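Side-chain contact in glycosyltransferase (duf1792) (Streptococcus sanguinis, PDB 5V4A), which is the C-terminal GT-D-fold domain of a glycosyltransferase, binds UDP, and probably serves, as part of the whole protein, the accessory export of a serine-rich repeat cell wall protein: residues K244-A247 with E248-F251. Residues are numbered along the deposited sequence; the frame is centred on the assembly and turned at random.
Sequences KHTA and EHNF. With UDP (uridine-5'-diphosphate), chain C.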
loop_
_atom_site.group_PDB
_atom_site.type_symbol
_atom_site.label_atom_id
_atom_site.label_comp_id
_atom_site.label_asym_id
_atom_site.label_seq_id
_atom_site.Cartn_x
_atom_site.Cartn_y
_atom_site.Cartn_z
ATOM N N LYS A 244 8.984 -20.194 16.728
ATOM C CA LYS A 244 8.779 -18.890 17.345
ATOM C C LYS A 244 7.350 -18.875 17.849
ATOM O O LYS A 244 6.604 -19.845 17.674
ATOM C CB LYS A 244 9.040 -17.744 16.365
ATOM C CG LYS A 244 8.181 -17.801 15.135
ATOM C CD LYS A 244 8.367 -16.548 14.301
ATOM C CE LYS A 244 8.100 -16.839 12.840
ATOM N NZ LYS A 244 8.375 -15.663 11.953
ATOM N N HIS A 245 6.986 -17.754 18.478
ATOM C CA HIS A 245 5.642 -17.525 18.977
ATOM C C HIS A 245 4.629 -17.538 17.841
ATOM O O HIS A 245 4.883 -17.012 16.753
ATOM C CB HIS A 245 5.606 -16.158 19.681
ATOM C CG HIS A 245 4.248 -15.745 20.150
ATOM N ND1 HIS A 245 3.663 -16.269 21.280
ATOM C CD2 HIS A 245 3.360 -14.857 19.642
ATOM C CE1 HIS A 245 2.469 -15.732 21.444
ATOM N NE2 HIS A 245 2.259 -14.873 20.464
ATOM N N THR A 246 3.451 -18.095 18.124
ATOM C CA THR A 246 2.312 -18.061 17.220
ATOM C C THR A 246 1.125 -17.420 17.926
ATOM O O THR A 246 0.771 -17.819 19.036
ATOM C CB THR A 246 1.922 -19.455 16.718
ATOM O OG1 THR A 246 3.069 -20.100 16.155
ATOM C CG2 THR A 246 0.825 -19.367 15.667
ATOM N N ALA A 247 0.498 -16.451 17.257
ATOM C CA ALA A 247 -0.703 -15.814 17.787
ATOM C C ALA A 247 -1.762 -16.851 18.150
ATOM O O ALA A 247 -2.015 -17.797 17.396
ATOM C CB ALA A 247 -1.270 -14.855 16.743
ATOM N N GLU A 248 -2.409 -16.633 19.296
ATOM C CA GLU A 248 -3.459 -17.496 19.836
ATOM C C GLU A 248 -2.940 -18.892 20.173
ATOM O O GLU A 248 -3.722 -19.843 20.278
ATOM C CB GLU A 248 -4.673 -17.571 18.898
ATOM C CG GLU A 248 -5.583 -16.318 18.952
ATOM C CD GLU A 248 -5.092 -15.172 18.062
ATOM O OE1 GLU A 248 -5.206 -15.311 16.826
ATOM O OE2 GLU A 248 -4.616 -14.130 18.587
ATOM N N HIS A 249 -1.619 -19.027 20.297
ATOM C CA HIS A 249 -0.981 -20.144 20.980
ATOM C C HIS A 249 -0.127 -19.525 22.088
ATOM O O HIS A 249 1.097 -19.683 22.125
ATOM C CB HIS A 249 -0.164 -20.984 19.996
ATOM C CG HIS A 249 -0.985 -21.586 18.896
ATOM N ND1 HIS A 249 -1.538 -22.847 18.976
ATOM C CD2 HIS A 249 -1.360 -21.087 17.694
ATOM C CE1 HIS A 249 -2.202 -23.104 17.861
ATOM N NE2 HIS A 249 -2.112 -22.053 17.068
ATOM N N ASN A 250 -0.780 -18.791 22.987
ATOM C CA ASN A 250 -0.091 -17.760 23.755
ATOM C C ASN A 250 0.669 -18.299 24.955
ATOM O O ASN A 250 1.392 -17.532 25.600
ATOM C CB ASN A 250 -1.085 -16.676 24.181
ATOM C CG ASN A 250 -1.581 -15.848 22.999
ATOM O OD1 ASN A 250 -0.964 -15.838 21.929
ATOM N ND2 ASN A 250 -2.694 -15.149 23.189
ATOM N N PHE A 251 0.536 -19.587 25.274
ATOM C CA PHE A 251 1.348 -20.125 26.360
ATOM C C PHE A 251 2.792 -20.329 25.917
ATOM O O PHE A 251 3.682 -20.411 26.767
ATOM C CB PHE A 251 0.749 -21.446 26.857
ATOM C CG PHE A 251 1.288 -21.907 28.196
ATOM C CD1 PHE A 251 0.951 -21.253 29.369
ATOM C CD2 PHE A 251 2.151 -22.982 28.266
ATOM C CE1 PHE A 251 1.451 -21.692 30.602
ATOM C CE2 PHE A 251 2.652 -23.432 29.486
ATOM C CZ PHE A 251 2.306 -22.774 30.658
HETATM N N1 UDP C . 4.184 -10.314 24.050
HETATM C C2 UDP C . 5.437 -10.236 24.610
HETATM N N3 UDP C . 5.458 -10.044 25.966
HETATM C C4 UDP C . 4.368 -9.928 26.807
HETATM C C5 UDP C . 3.102 -10.008 26.152
HETATM C C6 UDP C . 3.049 -10.182 24.815
HETATM O O2 UDP C . 6.464 -10.330 23.955
HETATM O O4 UDP C . 4.547 -9.744 28.025
HETATM C "C1'" UDP C . 4.105 -10.447 22.570
HETATM C "C2'" UDP C . 3.694 -11.798 22.000
HETATM O "O2'" UDP C . 4.777 -12.726 22.034
HETATM C "C3'" UDP C . 3.282 -11.376 20.573
HETATM C "C4'" UDP C . 2.761 -9.936 20.758
HETATM O "O4'" UDP C . 3.120 -9.555 22.104
HETATM O "O3'" UDP C . 4.384 -11.318 19.675
HETATM C "C5'" UDP C . 1.282 -9.738 20.530
HETATM O "O5'" UDP C . 0.834 -8.411 20.885
HETATM P PA UDP C . -0.703 -8.038 20.860
HETATM O O1A UDP C . -1.466 -8.799 21.940
HETATM O O2A UDP C . -0.782 -6.557 20.885
HETATM O O3A UDP C . -1.233 -8.617 19.426
HETATM P PB UDP C . -2.545 -8.384 18.560
HETATM O O1B UDP C . -3.311 -7.333 19.374
HETATM O O2B UDP C . -3.259 -9.754 18.633
HETATM O O3B UDP C . -2.218 -7.925 17.171
HETATM O O HOH W 1 3.435 -19.688 20.609
#
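Thr246 lays its methyl CG2 alongside the His249 ring, CG2 to CD2 3.4 Å, the two side chains running side by side in the same direction. A type II beta turn from Thr246 to His249 brings them together; its closing hydrogen bond, His249 N to Thr246 O, measures 3.0 Å, the donor standing above the carbonyl plane. The polar ends bind outside the turn, Thr246 OG1 to the backbone N of Leu241 and His249 NE2 to the carbonyl of Lys238. A water joins Thr246 N to His249 O across the mouth of the turn. Asn250 folds back, OD1 accepting a weak bond from Glu248 N (3.1 Å) and meeting the edge of the His245 ring at CE1 (3.5 Å), with amide and ring planes only 16° apart. His245 CG lies anti to its backbone N (chi1 175°), which carries the ring beneath the UDP ribose; O2' sits 3.5 Å above the ring plane, over its centre. Hydrogen bonds from ND1 to Asp252 and from NE2 to His223 fix the rotation of this UDP-binding ring, while Glu248 salt-bridges Arg116, another UDP-binding residue. The turn belongs to the loop between helices 224-233 and 261-266, with Thr246 and Ala247 resting on Trp230 of the former.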